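Local coordinates for protein eukaryotic translation initiation factor 2A (Schizosaccharomyces pombe, PDB 3WJ9) that probably directs the binding of methionyl-tRNAi to 40S ribosomal subunits on a small number of specific mRNAs, the present chain being its beta-propeller part, at residues 184-195 and 209-220; 24-32 and 61-69. All coordinates share one frame; numbering follows the deposited sequence.

Contact 1: 184-195 and 209-220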
loop_
_atom_site.group_PDB
_atom_site.type_symbol
_atom_site.label_atom_id
_atom_site.label_comp_id
_atom_site.label_asym_id
_atom_site.label_seq_id
_atom_site.Cartn_x
_atom_site.Cartn_y
_atom_site.Cartn_z
ATOM N N PHE A 184 -12.138 6.777 -12.817
ATOM C CA PHE A 184 -11.655 8.029 -13.407
ATOM C C PHE A 184 -11.515 7.968 -14.932
ATOM O O PHE A 184 -11.126 6.944 -15.492
ATOM C CB PHE A 184 -10.310 8.415 -12.781
ATOM C CG PHE A 184 -9.686 9.644 -13.383
ATOM C CD1 PHE A 184 -10.132 10.905 -13.031
ATOM C CD2 PHE A 184 -8.644 9.537 -14.287
ATOM C CE1 PHE A 184 -9.561 12.037 -13.576
ATOM C CE2 PHE A 184 -8.068 10.668 -14.836
ATOM C CZ PHE A 184 -8.526 11.918 -14.480
ATOM N N ILE A 185 -11.823 9.083 -15.593
ATOM C CA ILE A 185 -11.756 9.189 -17.051
ATOM C C ILE A 185 -10.801 10.305 -17.471
ATOM O O ILE A 185 -11.012 11.459 -17.116
ATOM C CB ILE A 185 -13.153 9.463 -17.664
ATOM C CG1 ILE A 185 -14.164 8.404 -17.213
ATOM C CG2 ILE A 185 -13.077 9.553 -19.184
ATOM C CD1 ILE A 185 -15.005 8.825 -16.024
ATOM N N PRO A 186 -9.753 9.966 -18.240
ATOM C CA PRO A 186 -8.721 10.946 -18.596
ATOM C C PRO A 186 -9.224 11.977 -19.602
ATOM O O PRO A 186 -10.182 11.711 -20.327
ATOM C CB PRO A 186 -7.618 10.079 -19.203
ATOM C CG PRO A 186 -8.351 8.940 -19.809
ATOM C CD PRO A 186 -9.530 8.671 -18.904
ATOM N N GLU A 187 -8.573 13.137 -19.640
ATOM C CA GLU A 187 -8.988 14.247 -20.494
ATOM C C GLU A 187 -8.862 13.931 -21.981
ATOM O O GLU A 187 -7.828 13.444 -22.435
ATOM C CB GLU A 187 -8.166 15.499 -20.172
ATOM C CG GLU A 187 -8.348 16.637 -21.167
ATOM C CD GLU A 187 -7.168 17.590 -21.195
ATOM O OE1 GLU A 187 -7.162 18.564 -20.413
ATOM O OE2 GLU A 187 -6.242 17.359 -21.999
ATOM N N LYS A 188 -9.915 14.223 -22.736
ATOM C CA LYS A 188 -9.867 14.092 -24.187
ATOM C C LYS A 188 -10.263 15.402 -24.863
ATOM O O LYS A 188 -10.430 16.424 -24.202
ATOM C CB LYS A 188 -10.773 12.952 -24.661
ATOM C CG LYS A 188 -12.262 13.228 -24.544
ATOM C CD LYS A 188 -13.063 12.155 -25.266
ATOM C CE LYS A 188 -14.558 12.353 -25.093
ATOM N NZ LYS A 188 -15.297 12.041 -26.348
ATOM N N LYS A 189 -10.402 15.365 -26.184
ATOM C CA LYS A 189 -10.764 16.552 -26.949
ATOM C C LYS A 189 -12.191 17.004 -26.654
ATOM O O LYS A 189 -13.121 16.198 -26.656
ATOM C CB LYS A 189 -10.598 16.283 -28.445
ATOM C CG LYS A 189 -10.905 17.473 -29.339
ATOM C CD LYS A 189 -10.713 17.107 -30.803
ATOM C CE LYS A 189 -11.197 18.208 -31.731
ATOM N NZ LYS A 189 -10.415 19.463 -31.566
ATOM N N GLY A 190 -12.352 18.297 -26.393
ATOM C CA GLY A 190 -13.660 18.875 -26.144
ATOM C C GLY A 190 -14.310 18.390 -24.864
ATOM O O GLY A 190 -15.508 18.574 -24.660
ATOM N N ALA A 191 -13.519 17.769 -23.996
ATOM C CA ALA A 191 -14.041 17.233 -22.747
ATOM C C ALA A 191 -12.968 17.187 -21.669
ATOM O O ALA A 191 -11.822 16.835 -21.936
ATOM C CB ALA A 191 -14.625 15.847 -22.971
ATOM N N PRO A 192 -13.342 17.548 -20.439
ATOM C CA PRO A 192 -12.416 17.490 -19.311
ATOM C C PRO A 192 -12.398 16.094 -18.701
ATOM O O PRO A 192 -13.173 15.236 -19.124
ATOM C CB PRO A 192 -12.992 18.519 -18.331
ATOM C CG PRO A 192 -14.355 18.912 -18.883
ATOM C CD PRO A 192 -14.675 17.999 -20.015
ATOM N N ALA A 193 -11.521 15.865 -17.730
ATOM C CA ALA A 193 -11.485 14.580 -17.050
ATOM C C ALA A 193 -12.682 14.449 -16.119
ATOM O O ALA A 193 -13.319 15.444 -15.779
ATOM C CB ALA A 193 -10.193 14.420 -16.282
ATOM N N SER A 194 -12.987 13.223 -15.710
ATOM C CA SER A 194 -14.137 12.985 -14.846
ATOM C C SER A 194 -13.878 11.904 -13.799
ATOM O O SER A 194 -13.087 10.987 -14.015
ATOM C CB SER A 194 -15.359 12.609 -15.686
ATOM O OG SER A 194 -16.493 12.396 -14.864
ATOM N N VAL A 195 -14.561 12.031 -12.664
ATOM C CA VAL A 195 -14.487 11.061 -11.578
ATOM C C VAL A 195 -15.893 10.569 -11.240
ATOM O O VAL A 195 -16.840 11.352 -11.210
ATOM C CB VAL A 195 -13.824 11.670 -10.320
ATOM C CG1 VAL A 195 -13.949 10.736 -9.124
ATOM C CG2 VAL A 195 -12.365 11.998 -10.593
ATOM N N GLN A 209 -21.219 12.019 -10.015
ATOM C CA GLN A 209 -20.778 12.180 -11.396
ATOM C C GLN A 209 -20.191 13.568 -11.582
ATOM O O GLN A 209 -20.899 14.546 -11.817
ATOM C CB GLN A 209 -21.924 11.894 -12.382
ATOM C CG GLN A 209 -21.752 12.485 -13.789
ATOM C CD GLN A 209 -22.701 11.873 -14.803
ATOM O OE1 GLN A 209 -23.890 11.698 -14.533
ATOM N NE2 GLN A 209 -22.168 11.509 -15.969
ATOM N N LYS A 210 -18.874 13.645 -11.419
ATOM C CA LYS A 210 -18.163 14.919 -11.390
ATOM C C LYS A 210 -17.138 14.979 -12.525
ATOM O O LYS A 210 -16.634 13.949 -12.972
ATOM C CB LYS A 210 -17.470 15.114 -10.034
ATOM C CG LYS A 210 -18.379 15.041 -8.786
ATOM C CD LYS A 210 -19.842 15.387 -9.027
ATOM C CE LYS A 210 -20.626 15.509 -7.741
ATOM N NZ LYS A 210 -22.071 15.215 -7.976
ATOM N N THR A 211 -16.835 16.183 -12.996
ATOM C CA THR A 211 -15.841 16.339 -14.053
ATOM C C THR A 211 -14.757 17.339 -13.640
ATOM O O THR A 211 -14.993 18.228 -12.819
ATOM C CB THR A 211 -16.498 16.769 -15.389
ATOM O OG1 THR A 211 -15.638 16.433 -16.484
ATOM C CG2 THR A 211 -16.791 18.248 -15.411
ATOM N N PHE A 212 -13.557 17.165 -14.193
ATOM C CA PHE A 212 -12.395 17.957 -13.796
ATOM C C PHE A 212 -11.515 18.335 -14.987
ATOM O O PHE A 212 -11.390 17.579 -15.943
ATOM C CB PHE A 212 -11.563 17.196 -12.760
ATOM C CG PHE A 212 -12.318 16.855 -11.505
ATOM C CD1 PHE A 212 -13.021 15.665 -11.406
ATOM C CD2 PHE A 212 -12.329 17.723 -10.425
ATOM C CE1 PHE A 212 -13.720 15.348 -10.257
ATOM C CE2 PHE A 212 -13.025 17.410 -9.272
ATOM C CZ PHE A 212 -13.721 16.221 -9.188
ATOM N N PHE A 213 -10.873 19.495 -14.893
ATOM C CA PHE A 213 -10.182 20.109 -16.024
ATOM C C PHE A 213 -8.678 20.115 -15.851
ATOM O O PHE A 213 -8.174 20.069 -14.728
ATOM C CB PHE A 213 -10.665 21.542 -16.226
ATOM C CG PHE A 213 -12.138 21.683 -16.143
ATOM C CD1 PHE A 213 -12.889 21.779 -17.294
ATOM C CD2 PHE A 213 -12.782 21.708 -14.915
ATOM C CE1 PHE A 213 -14.240 21.898 -17.222
ATOM C CE2 PHE A 213 -14.131 21.821 -14.848
ATOM C CZ PHE A 213 -14.855 21.912 -16.003
ATOM N N LYS A 214 -7.973 20.184 -16.977
ATOM C CA LYS A 214 -6.519 20.120 -16.991
ATOM C C LYS A 214 -6.056 18.904 -16.205
ATOM O O LYS A 214 -5.070 18.964 -15.474
ATOM C CB LYS A 214 -5.913 21.402 -16.416
ATOM C CG LYS A 214 -6.122 22.629 -17.286
ATOM C CD LYS A 214 -5.845 23.906 -16.515
ATOM C CE LYS A 214 -4.410 23.954 -16.022
ATOM N NZ LYS A 214 -4.143 25.202 -15.260
ATOM N N ALA A 215 -6.789 17.805 -16.341
ATOM C CA ALA A 215 -6.506 16.609 -15.561
ATOM C C ALA A 215 -6.232 15.407 -16.454
ATOM O O ALA A 215 -7.138 14.864 -17.086
ATOM C CB ALA A 215 -7.656 16.314 -14.614
ATOM N N ASP A 216 -4.969 15.002 -16.503
ATOM C CA ASP A 216 -4.571 13.824 -17.259
ATOM C C ASP A 216 -4.495 12.621 -16.330
ATOM O O ASP A 216 -4.688 11.480 -16.749
ATOM C CB ASP A 216 -3.223 14.054 -17.943
ATOM C CG ASP A 216 -3.084 15.460 -18.496
ATOM O OD1 ASP A 216 -4.058 15.968 -19.091
ATOM O OD2 ASP A 216 -2.001 16.058 -18.330
ATOM N N LYS A 217 -4.214 12.894 -15.060
ATOM C CA LYS A 217 -4.031 11.850 -14.059
ATOM C C LYS A 217 -4.961 12.043 -12.868
ATOM O O LYS A 217 -5.737 12.999 -12.819
ATOM C CB LYS A 217 -2.581 11.823 -13.575
ATOM C CG LYS A 217 -1.546 11.687 -14.677
ATOM C CD LYS A 217 -1.738 10.408 -15.470
ATOM C CE LYS A 217 -0.508 10.100 -16.308
ATOM N NZ LYS A 217 -0.115 11.244 -17.177
ATOM N N VAL A 218 -4.865 11.133 -11.902
ATOM C CA VAL A 218 -5.680 11.199 -10.696
ATOM C C VAL A 218 -5.064 10.330 -9.598
ATOM O O VAL A 218 -4.162 9.534 -9.861
ATOM C CB VAL A 218 -7.132 10.744 -10.973
ATOM C CG1 VAL A 218 -7.244 9.231 -10.883
ATOM C CG2 VAL A 218 -8.103 11.416 -10.014
ATOM N N GLN A 219 -5.543 10.494 -8.368
ATOM C CA GLN A 219 -5.121 9.644 -7.259
ATOM C C GLN A 219 -6.260 9.480 -6.256
ATOM O O GLN A 219 -6.781 10.462 -5.729
ATOM C CB GLN A 219 -3.881 10.224 -6.574
ATOM C CG GLN A 219 -3.211 9.283 -5.590
ATOM C CD GLN A 219 -1.779 9.682 -5.293
ATOM O OE1 GLN A 219 -1.249 10.619 -5.890
ATOM N NE2 GLN A 219 -1.141 8.968 -4.372
ATOM N N PHE A 220 -6.648 8.234 -6.001
ATOM C CA PHE A 220 -7.747 7.942 -5.085
ATOM C C PHE A 220 -7.245 7.536 -3.706
ATOM O O PHE A 220 -6.201 6.896 -3.580
ATOM C CB PHE A 220 -8.640 6.838 -5.654
ATOM C CG PHE A 220 -9.640 7.327 -6.659
ATOM C CD1 PHE A 220 -10.646 8.200 -6.285
ATOM C CD2 PHE A 220 -9.581 6.909 -7.976
ATOM C CE1 PHE A 220 -11.570 8.651 -7.202
ATOM C CE2 PHE A 220 -10.503 7.357 -8.901
ATOM C CZ PHE A 220 -11.499 8.229 -8.514
#
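Phe184, on the second strand of a beta-propeller blade, meets Val218 in the crossing from the outermost strand to the next blade. The isopropyl group sits flat over one face of the phenyl ring, Val218 CB standing 3.6 Å from the centroid of the Phe184 ring in a CH-pi contact. CG of Phe184 is trans to its amide nitrogen (chi1 176°), which carries the ring out toward the returning chain, with the carbonyl oxygens of Ala215 and Asp216 at its edge. Trimming this residue to an alanine would probably leave Val218 without the surface it rests on and open a gap beside Val195 CG2, which lies in the plane of the ring.

Val195 divides its two methyls between aromatic partners: CG1 meets the edge of Phe220, 3.6 Å from CZ, while CG2 lies 3.6 Å from CE1 of Phe212. The Phe212 ring also meets Tyr244, and Phe220 packs on strand 228-233 of the following blade. Farther out, Pro192 and Phe213 run side by side, with Pro192 CG 3.4 Å from Phe213 CE1. On the exposed side of the contact, the carboxylates of Glu187 and Asp216 also point the same way, their planes 76° apart, and this pairing of like charges is probably unfavourable.

Antiparallel pairing of strands 193-199 and 206-212 joins the segments alongside these side-chain contacts, with Val195 N giving a 2.8 Å bond to Lys210 O. On the face bearing Ser194, the Thr211 hydroxyl reaches back across the strands: OG1 donates to Ala193 O at 2.6 Å, approaching from 45° above the carbonyl plane.

Contact 2: 24-32 and 61-69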
loop_
_atom_site.group_PDB
_atom_site.type_symbol
_atom_site.label_atom_id
_atom_site.label_comp_id
_atom_site.label_asym_id
_atom_site.label_seq_id
_atom_site.Cartn_x
_atom_site.Cartn_y
_atom_site.Cartn_z
ATOM N N TYR A 24 15.274 -11.646 19.015
ATOM C CA TYR A 24 15.463 -11.485 17.577
ATOM C C TYR A 24 15.850 -12.779 16.869
ATOM O O TYR A 24 16.788 -12.810 16.074
ATOM C CB TYR A 24 16.500 -10.392 17.315
ATOM C CG TYR A 24 16.043 -9.048 17.827
ATOM C CD1 TYR A 24 16.226 -8.695 19.156
ATOM C CD2 TYR A 24 15.395 -8.148 16.994
ATOM C CE1 TYR A 24 15.796 -7.476 19.639
ATOM C CE2 TYR A 24 14.958 -6.925 17.468
ATOM C CZ TYR A 24 15.165 -6.593 18.791
ATOM O OH TYR A 24 14.736 -5.378 19.269
ATOM N N ALA A 25 15.100 -13.840 17.151
ATOM C CA ALA A 25 15.326 -15.134 16.520
ATOM C C ALA A 25 14.221 -15.463 15.521
ATOM O O ALA A 25 13.094 -14.989 15.646
ATOM C CB ALA A 25 15.427 -16.223 17.574
ATOM N N SER A 26 14.551 -16.280 14.527
ATOM C CA SER A 26 13.572 -16.692 13.527
ATOM C C SER A 26 12.743 -17.868 14.035
ATOM O O SER A 26 13.241 -18.695 14.799
ATOM C CB SER A 26 14.268 -17.064 12.214
ATOM O OG SER A 26 14.713 -15.905 11.531
ATOM N N PRO A 27 11.466 -17.935 13.624
ATOM C CA PRO A 27 10.603 -19.072 13.965
ATOM C C PRO A 27 11.193 -20.385 13.448
ATOM O O PRO A 27 11.539 -20.471 12.272
ATOM C CB PRO A 27 9.276 -18.733 13.273
ATOM C CG PRO A 27 9.617 -17.702 12.246
ATOM C CD PRO A 27 10.756 -16.927 12.820
ATOM N N PRO A 28 11.286 -21.400 14.324
ATOM C CA PRO A 28 12.102 -22.616 14.180
ATOM C C PRO A 28 12.000 -23.338 12.835
ATOM O O PRO A 28 13.010 -23.849 12.352
ATOM C CB PRO A 28 11.572 -23.523 15.301
ATOM C CG PRO A 28 10.232 -22.966 15.657
ATOM C CD PRO A 28 10.385 -21.493 15.484
ATOM N N LYS A 29 10.812 -23.378 12.241
ATOM C CA LYS A 29 10.602 -24.162 11.028
ATOM C C LYS A 29 10.881 -23.379 9.748
ATOM O O LYS A 29 10.414 -23.761 8.676
ATOM C CB LYS A 29 9.168 -24.699 10.987
ATOM C CG LYS A 29 8.768 -25.517 12.199
ATOM C CD LYS A 29 9.550 -26.815 12.271
ATOM C CE LYS A 29 9.101 -27.654 13.453
ATOM N NZ LYS A 29 9.845 -28.939 13.540
ATOM N N PHE A 30 11.642 -22.294 9.848
ATOM C CA PHE A 30 11.866 -21.438 8.684
ATOM C C PHE A 30 13.241 -21.591 8.040
ATOM O O PHE A 30 14.271 -21.571 8.715
ATOM C CB PHE A 30 11.660 -19.966 9.050
ATOM C CG PHE A 30 11.900 -19.024 7.902
ATOM C CD1 PHE A 30 10.938 -18.844 6.922
ATOM C CD2 PHE A 30 13.094 -18.328 7.795
ATOM C CE1 PHE A 30 11.160 -17.983 5.862
ATOM C CE2 PHE A 30 13.322 -17.470 6.738
ATOM C CZ PHE A 30 12.355 -17.295 5.771
ATOM N N GLU A 31 13.231 -21.730 6.718
ATOM C CA GLU A 31 14.439 -21.665 5.901
ATOM C C GLU A 31 14.054 -21.336 4.457
ATOM O O GLU A 31 12.989 -21.738 3.987
ATOM C CB GLU A 31 15.225 -22.978 5.973
ATOM C CG GLU A 31 16.424 -23.031 5.037
ATOM C CD GLU A 31 17.247 -24.288 5.205
ATOM O OE1 GLU A 31 17.212 -25.144 4.298
ATOM O OE2 GLU A 31 17.937 -24.413 6.238
ATOM N N ALA A 32 14.916 -20.594 3.763
ATOM C CA ALA A 32 14.630 -20.128 2.408
ATOM C C ALA A 32 14.933 -21.177 1.335
ATOM O O ALA A 32 15.364 -22.287 1.643
ATOM C CB ALA A 32 15.409 -18.853 2.124
ATOM N N ASP A 61 4.290 -20.154 7.316
ATOM C CA ASP A 61 3.456 -19.786 8.458
ATOM C C ASP A 61 4.256 -18.894 9.399
ATOM O O ASP A 61 5.281 -19.308 9.931
ATOM C CB ASP A 61 2.958 -21.034 9.193
ATOM C CG ASP A 61 2.186 -20.702 10.457
ATOM O OD1 ASP A 61 1.524 -19.643 10.497
ATOM O OD2 ASP A 61 2.248 -21.502 11.414
ATOM N N THR A 62 3.781 -17.671 9.608
ATOM C CA THR A 62 4.529 -16.674 10.371
ATOM C C THR A 62 4.705 -17.023 11.848
ATOM O O THR A 62 5.439 -16.344 12.566
ATOM C CB THR A 62 3.858 -15.293 10.278
ATOM O OG1 THR A 62 2.585 -15.332 10.937
ATOM C CG2 THR A 62 3.666 -14.896 8.827
ATOM N N GLU A 63 4.032 -18.075 12.301
ATOM C CA GLU A 63 4.151 -18.508 13.687
ATOM C C GLU A 63 5.291 -19.506 13.854
ATOM O O GLU A 63 6.158 -19.335 14.711
ATOM C CB GLU A 63 2.838 -19.122 14.177
ATOM C CG GLU A 63 2.339 -18.528 15.482
ATOM C CD GLU A 63 2.077 -17.039 15.375
ATOM O OE1 GLU A 63 1.036 -16.655 14.803
ATOM O OE2 GLU A 63 2.921 -16.252 15.850
ATOM N N SER A 64 5.293 -20.543 13.023
ATOM C CA SER A 64 6.302 -21.589 13.118
ATOM C C SER A 64 7.430 -21.393 12.109
ATOM O O SER A 64 8.549 -21.850 12.324
ATOM C CB SER A 64 5.657 -22.964 12.922
ATOM O OG SER A 64 4.979 -23.039 11.682
ATOM N N GLY A 65 7.135 -20.697 11.017
ATOM C CA GLY A 65 8.091 -20.536 9.937
ATOM C C GLY A 65 7.954 -21.678 8.953
ATOM O O GLY A 65 8.669 -21.745 7.954
ATOM N N ALA A 66 7.018 -22.577 9.239
ATOM C CA ALA A 66 6.821 -23.772 8.429
ATOM C C ALA A 66 6.382 -23.437 7.012
ATOM O O ALA A 66 5.443 -22.669 6.803
ATOM C CB ALA A 66 5.806 -24.696 9.086
ATOM N N LYS A 67 7.079 -24.018 6.043
ATOM C CA LYS A 67 6.687 -23.908 4.648
ATOM C C LYS A 67 5.321 -24.554 4.464
ATOM O O LYS A 67 5.056 -25.625 5.009
ATOM C CB LYS A 67 7.728 -24.566 3.742
ATOM C CG LYS A 67 7.368 -24.562 2.271
ATOM C CD LYS A 67 8.436 -25.258 1.449
ATOM C CE LYS A 67 8.193 -25.077 -0.035
ATOM N NZ LYS A 67 9.292 -25.659 -0.854
ATOM N N LEU A 68 4.451 -23.896 3.707
ATOM C CA LEU A 68 3.089 -24.381 3.527
ATOM C C LEU A 68 2.789 -24.729 2.076
ATOM O O LEU A 68 2.295 -25.817 1.779
ATOM C CB LEU A 68 2.083 -23.337 4.022
ATOM C CG LEU A 68 2.049 -23.036 5.520
ATOM C CD1 LEU A 68 1.107 -21.878 5.799
ATOM C CD2 LEU A 68 1.627 -24.269 6.300
ATOM N N THR A 69 3.099 -23.802 1.176
ATOM C CA THR A 69 2.679 -23.915 -0.215
ATOM C C THR A 69 3.830 -23.679 -1.183
ATOM O O THR A 69 4.741 -22.899 -0.899
ATOM C CB THR A 69 1.549 -22.912 -0.523
ATOM O OG1 THR A 69 0.506 -23.057 0.449
ATOM C CG2 THR A 69 0.974 -23.133 -1.921
#
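Lys29 and Ser64 carry the one hydrogen bond that joins these segments: Lys29 N donates to Ser64 O over 2.7 Å, with an N-H...O angle of 147°. The bond ties the type I turn from Pro27 to Phe30, in the loop leading to strand 37-42, to the tight connection between strands 57-61 and 67-71, the outer hairpin of a four-stranded propeller blade.

Further polar contacts pass through carbonyl groups. Phe30 CA lies 3.3 Å from Gly65 O in a CA-H...O contact, and the same oxygen sits near the plane of the Phe30 ring, at its edge. Gly65 has a positive phi of 89°, and a side chain on it would run into Pro27 O and Phe30 CB, so the hairpin connection can lie this close to the Pro27-Phe30 turn because nothing projects from Gly65.

Van der Waals contacts are modest. Pro27 lays its ring along the Ser64-Gly65 peptide, CB 3.7 Å from Gly65 N, and its other neighbours include Leu17 of strand 15-19. Lys29 contributes the root of its side chain in an apolar pair, CB being 3.9 Å from Ala66 CB, while its amine end leads away. The Phe30 ring leads away from the hairpin connection and touches Phe49 of strand 48-53.

A second set of hydrogen bonds shapes the hairpin connection itself. Ser64 OG, set between its own N and carbonyl carbon (chi1 57°), donates to Asp61 OD2 at 3.1 Å and accepts from Ala66 N at 3.2 Å, forming an ST turn. Beside it, Glu63 makes a salt bridge to Arg407.

The chemistry thus implies docking by main chain and compact side chains: the hairpin connection, braced internally by Asp61 and Ser64, offers a carbonyl and a bare glycine to the loop.

The two contacts lie on opposite sides of the centre of the propeller, about 47 Å apart between centres and about 27 Å between nearest atoms, and share no strand. Both are partly buried and both involve outer strands of blades. Contact 1 is the larger: paired strands and an aromatic and aliphatic interior carry it from one blade toward the next, while the close pair of like charges, Glu187 and Asp216, is exposed. Contact 2 instead brings an irregular loop against a hairpin connection, with no strand pairing between the segments and little side-chain interlock. Hydrophobic rings therefore dominate at the blade junction, whereas main-chain polar groups and a glycine dominate at the loop.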